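Local coordinates for carbohydrate binding module (Uncultured bacterium, PDB 2W3J), which probably binds uronic acid sugars as a calcium-containing, family 35 carbohydrate-binding module with an all-beta fold, at residues V42-A50 and V126-P137. Residues are numbered along the deposited sequence; the frame is centred on the assembly and turned at random. Where two conformers were deposited one is given.
Sequences VWSLSAASA and VTGNGITPAACP
L45 and V126 meet tip to tip, CD2 of the leucine 3.8 Å from CG2 of the valine, and I131 closes the apolar group from the returning strand. The isoleucine sets CG1 anti to its own carbonyl carbon (chi1 -62°), and from there the chain carries CD1 to 3.9 Å from CB of A47, its antiparallel, non-hydrogen-bonded partner. The pairing is a worked example of a short C-terminal strand held by main-chain hydrogen bonds, with apolar side chains on the face that carries A47 and I131. S46 and T132 form the hydrogen-bonded pair, S46 N giving a nearly straight bond (173°) to T132 O and T132 N answering to S46 O at 3.1 Å. Their hydroxyls lie on the sheet face away from I131, where one water joins S46 OG, T132 OG1 and the carbonyl O of P133. Beyond P133 the tail stays attached through A134 N, bonded to S44 O from above the carbonyl plane, and CB of A134 lies 3.3 Å from S44 OG. That hydroxyl, turned anti to the backbone N (chi1 -179°), donates to A135 O at 2.7 Å, again out of the carbonyl plane. Were S44 replaced by an alanine, A135 O would lose this donor and the C-terminal tail would probably be freer to move. The edge strand 131-133 thus pairs with the end of strand 40-47, which also bonds to strands 11-14 and 104-112, while F4 and W2 of strand 2-5 and Y53 of strand 51-60 pack against the apolar side chains, joining the two sheets of the beta-sandwich.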
ATOM      1  N   VAL A  42       1.798   2.751   6.414  1.00 14.10           N
ATOM      2  CA  VAL A  42       1.903   4.199   6.174  1.00 14.04           C
ATOM      3  C   VAL A  42       3.138   4.493   5.346  1.00 14.38           C
ATOM      4  O   VAL A  42       4.229   3.980   5.635  1.00 14.73           O
ATOM      5  CB  VAL A  42       2.033   4.960   7.513  1.00 15.02           C
ATOM      6  CG1 VAL A  42       2.191   6.466   7.267  1.00 16.21           C
ATOM      7  CG2 VAL A  42       0.784   4.687   8.394  1.00 17.30           C
ATOM      8  N   TRP A  43       2.963   5.354   4.342  1.00 15.60           N
ATOM      9  CA  TRP A  43       4.048   5.819   3.481  1.00 15.40           C
ATOM     10  C   TRP A  43       4.085   7.352   3.489  1.00 16.54           C
ATOM     11  O   TRP A  43       3.093   8.005   3.880  1.00 15.82           O
ATOM     12  CB  TRP A  43       3.788   5.405   2.047  1.00 14.98           C
ATOM     13  CG  TRP A  43       3.771   3.893   1.775  1.00 14.80           C
ATOM     14  CD1 TRP A  43       4.854   3.099   1.480  1.00 16.13           C
ATOM     15  CD2 TRP A  43       2.617   3.052   1.721  1.00 16.48           C
ATOM     16  NE1 TRP A  43       4.420   1.801   1.220  1.00 15.27           N
ATOM     17  CE2 TRP A  43       3.058   1.754   1.360  1.00 14.27           C
ATOM     18  CE3 TRP A  43       1.244   3.277   1.898  1.00 17.26           C
ATOM     19  CZ2 TRP A  43       2.181   0.686   1.199  1.00 16.79           C
ATOM     20  CZ3 TRP A  43       0.365   2.201   1.739  1.00 19.34           C
ATOM     21  CH2 TRP A  43       0.844   0.919   1.403  1.00 17.08           C
ATOM     22  N   SER A  44       5.219   7.913   3.057  1.00 16.28           N
ATOM     23  CA  SER A  44       5.361   9.389   2.971  1.00 17.98           C
ATOM     24  C   SER A  44       6.016   9.700   1.631  1.00 18.26           C
ATOM     25  O   SER A  44       7.041   9.101   1.285  1.00 18.64           O
ATOM     26  CB  SER A  44       6.260   9.895   4.100  1.00 17.74           C
ATOM     27  OG  SER A  44       6.416  11.333   4.086  1.00 21.03           O
ATOM     28  N   LEU A  45       5.422  10.622   0.875  1.00 18.56           N
ATOM     29  CA  LEU A  45       5.957  10.993  -0.429  0.50 19.62           C
ATOM     30  C   LEU A  45       5.900  12.490  -0.642  1.00 20.78           C
ATOM     31  O   LEU A  45       5.147  13.192   0.031  1.00 20.86           O
ATOM     32  CB  LEU A  45       5.190  10.301  -1.563  0.50 19.50           C
ATOM     33  CG  LEU A  45       3.764  10.673  -1.984  0.50 19.84           C
ATOM     34  CD1 LEU A  45       3.653  12.047  -2.658  0.50 18.16           C
ATOM     35  CD2 LEU A  45       3.227   9.606  -2.920  0.50 19.03           C
ATOM     36  N   SER A  46       6.674  12.961  -1.609  1.00 21.42           N
ATOM     37  CA  SER A  46       6.597  14.361  -2.026  0.50 22.22           C
ATOM     38  C   SER A  46       6.115  14.416  -3.453  1.00 22.05           C
ATOM     39  O   SER A  46       6.515  13.587  -4.278  1.00 21.66           O
ATOM     40  CB  SER A  46       7.972  15.026  -1.946  0.50 22.33           C
ATOM     41  OG  SER A  46       8.452  15.022  -0.622  0.50 24.07           O
ATOM     42  N   ALA A  47       5.254  15.392  -3.750  1.00 22.91           N
ATOM     43  CA  ALA A  47       4.769  15.648  -5.094  1.00 23.55           C
ATOM     44  C   ALA A  47       5.180  17.084  -5.490  1.00 25.68           C
ATOM     45  O   ALA A  47       5.084  17.999  -4.683  1.00 25.33           O
ATOM     46  CB  ALA A  47       3.268  15.505  -5.170  1.00 24.18           C
ATOM     47  N   ALA A  48       5.628  17.263  -6.727  1.00 27.34           N
ATOM     48  CA  ALA A  48       5.989  18.614  -7.211  1.00 29.13           C
ATOM     49  C   ALA A  48       4.756  19.516  -7.402  1.00 30.31           C
ATOM     50  O   ALA A  48       4.823  20.730  -7.198  1.00 32.29           O
ATOM     51  CB  ALA A  48       6.802  18.520  -8.496  1.00 28.84           C
ATOM     52  N   SER A  49       3.623  18.955  -7.792  1.00 31.32           N
ATOM     53  CA  SER A  49       2.444  19.790  -7.910  1.00 32.45           C
ATOM     54  C   SER A  49       1.199  19.064  -7.463  1.00 32.22           C
ATOM     55  O   SER A  49       1.173  17.825  -7.402  1.00 32.07           O
ATOM     56  CB  SER A  49       2.275  20.302  -9.340  1.00 33.45           C
ATOM     57  OG  SER A  49       2.020  19.229 -10.215  1.00 35.97           O
ATOM     58  N   ALA A  50       0.175  19.847  -7.140  1.00 31.89           N
ATOM     59  CA  ALA A  50      -1.092  19.310  -6.684  1.00 31.50           C
ATOM     60  C   ALA A  50      -1.955  18.876  -7.855  1.00 31.34           C
ATOM     61  O   ALA A  50      -2.307  19.680  -8.722  1.00 32.10           O
ATOM     62  CB  ALA A  50      -1.822  20.325  -5.825  1.00 31.80           C
ATOM     63  N   VAL A 126       3.486   4.997  -7.318  1.00 18.62           N
ATOM     64  CA  VAL A 126       2.730   6.199  -7.667  1.00 19.56           C
ATOM     65  C   VAL A 126       3.265   6.730  -9.012  1.00 21.65           C
ATOM     66  O   VAL A 126       4.457   7.056  -9.121  1.00 21.52           O
ATOM     67  CB  VAL A 126       2.861   7.256  -6.558  1.00 20.49           C
ATOM     68  CG1 VAL A 126       2.086   8.571  -6.922  1.00 18.97           C
ATOM     69  CG2 VAL A 126       2.369   6.650  -5.211  1.00 19.60           C
ATOM     70  N   THR A 127       2.397   6.789 -10.009  1.00 22.94           N
ATOM     71  CA  THR A 127       2.832   7.239 -11.335  0.50 25.12           C
ATOM     72  C   THR A 127       2.669   8.739 -11.524  1.00 25.96           C
ATOM     73  O   THR A 127       1.830   9.379 -10.889  1.00 27.03           O
ATOM     74  CB  THR A 127       2.126   6.488 -12.471  0.50 24.97           C
ATOM     75  OG1 THR A 127       0.707   6.637 -12.350  0.50 25.70           O
ATOM     76  CG2 THR A 127       2.498   5.030 -12.433  0.50 26.27           C
ATOM     77  N   GLY A 128       3.503   9.304 -12.395  1.00 27.82           N
ATOM     78  CA  GLY A 128       3.503  10.745 -12.634  1.00 28.95           C
ATOM     79  C   GLY A 128       4.873  11.345 -12.382  1.00 30.07           C
ATOM     80  O   GLY A 128       5.685  10.795 -11.632  1.00 29.70           O
ATOM     81  N   ASN A 129       5.142  12.491 -13.007  1.00 30.21           N
ATOM     82  CA  ASN A 129       6.418  13.140 -12.849  1.00 30.34           C
ATOM     83  C   ASN A 129       6.483  13.792 -11.494  1.00 28.90           C
ATOM     84  O   ASN A 129       5.459  14.151 -10.923  1.00 29.17           O
ATOM     85  CB  ASN A 129       6.620  14.222 -13.928  1.00 31.62           C
ATOM     86  CG  ASN A 129       6.406  13.690 -15.336  1.00 36.11           C
ATOM     87  OD1 ASN A 129       6.927  12.624 -15.704  1.00 40.84           O
ATOM     88  ND2 ASN A 129       5.647  14.432 -16.142  1.00 39.49           N
ATOM     89  N   GLY A 130       7.692  13.970 -10.992  1.00 27.30           N
ATOM     90  CA  GLY A 130       7.896  14.760  -9.797  1.00 25.99           C
ATOM     91  C   GLY A 130       7.471  14.091  -8.495  1.00 24.82           C
ATOM     92  O   GLY A 130       7.203  14.766  -7.507  1.00 25.86           O
ATOM     93  N   ILE A 131       7.432  12.765  -8.491  1.00 22.50           N
ATOM     94  CA  ILE A 131       7.112  12.023  -7.258  1.00 20.27           C
ATOM     95  C   ILE A 131       8.419  11.461  -6.688  1.00 19.15           C
ATOM     96  O   ILE A 131       9.179  10.797  -7.419  1.00 19.02           O
ATOM     97  CB  ILE A 131       6.136  10.864  -7.554  1.00 19.89           C
ATOM     98  CG1 ILE A 131       4.807  11.371  -8.104  1.00 20.95           C
ATOM     99  CG2 ILE A 131       5.910  10.037  -6.303  1.00 19.75           C
ATOM    100  CD1 ILE A 131       4.022  12.184  -7.120  1.00 22.94           C
ATOM    101  N   THR A 132       8.701  11.752  -5.421  1.00 18.64           N
ATOM    102  CA  THR A 132       9.845  11.172  -4.720  1.00 19.52           C
ATOM    103  C   THR A 132       9.393  10.729  -3.331  1.00 18.84           C
ATOM    104  O   THR A 132       8.314  11.101  -2.902  1.00 19.96           O
ATOM    105  CB  THR A 132      10.999  12.184  -4.521  1.00 20.07           C
ATOM    106  OG1 THR A 132      10.501  13.359  -3.882  1.00 23.77           O
ATOM    107  CG2 THR A 132      11.611  12.580  -5.883  1.00 22.23           C
ATOM    108  N   PRO A 133      10.233   9.965  -2.626  1.00 18.66           N
ATOM    109  CA  PRO A 133       9.926   9.608  -1.255  1.00 18.43           C
ATOM    110  C   PRO A 133      10.135  10.834  -0.379  1.00 19.19           C
ATOM    111  O   PRO A 133      10.838  11.751  -0.782  1.00 18.93           O
ATOM    112  CB  PRO A 133      10.955   8.510  -0.913  1.00 19.04           C
ATOM    113  CG  PRO A 133      12.015   8.608  -1.969  1.00 19.52           C
ATOM    114  CD  PRO A 133      11.437   9.295  -3.149  1.00 18.53           C
ATOM    115  N   ALA A 134       9.493  10.859   0.784  1.00 18.43           N
ATOM    116  CA  ALA A 134       9.673  11.941   1.760  1.00 19.71           C
ATOM    117  C   ALA A 134      10.019  11.375   3.128  1.00 20.98           C
ATOM    118  O   ALA A 134       9.818  10.174   3.371  1.00 20.13           O
ATOM    119  CB  ALA A 134       8.397  12.805   1.838  1.00 19.61           C
ATOM    120  N   ALA A 135      10.549  12.209   4.027  1.00 21.33           N
ATOM    121  CA  ALA A 135      10.840  11.744   5.375  1.00 23.34           C
ATOM    122  C   ALA A 135       9.534  11.350   6.087  1.00 24.27           C
ATOM    123  O   ALA A 135       8.466  11.880   5.779  1.00 24.33           O
ATOM    124  CB  ALA A 135      11.545  12.844   6.174  1.00 23.38           C
ATOM    125  N   CYS A 136       9.638  10.438   7.045  1.00 27.11           N
ATOM    126  CA  CYS A 136       8.497  10.033   7.861  1.00 29.90           C
ATOM    127  C   CYS A 136       8.225  11.077   8.926  1.00 31.18           C
ATOM    128  O   CYS A 136       9.158  11.556   9.547  1.00 31.38           O
ATOM    129  CB  CYS A 136       8.826   8.719   8.540  1.00 29.95           C
ATOM    130  SG  CYS A 136       9.136   7.455   7.313  1.00 37.42           S
ATOM    131  N   PRO A 137       6.951  11.425   9.148  1.00 33.14           N
ATOM    132  CA  PRO A 137       6.631  12.436  10.181  1.00 34.54           C
ATOM    133  C   PRO A 137       7.126  12.037  11.571  1.00 35.32           C
ATOM    134  O   PRO A 137       7.412  10.854  11.805  1.00 36.40           O
ATOM    135  CB  PRO A 137       5.102  12.480  10.167  1.00 34.75           C
ATOM    136  CG  PRO A 137       4.670  11.175   9.508  1.00 35.39           C
ATOM    137  CD  PRO A 137       5.738  10.913   8.481  1.00 33.49           C
TER
HETATM  138  O   HOH W   1      10.925  14.298  -1.246  1.00 54.04           O
HETATM  139  O   HOH W   2       4.627  15.617  -8.865  1.00 53.27           O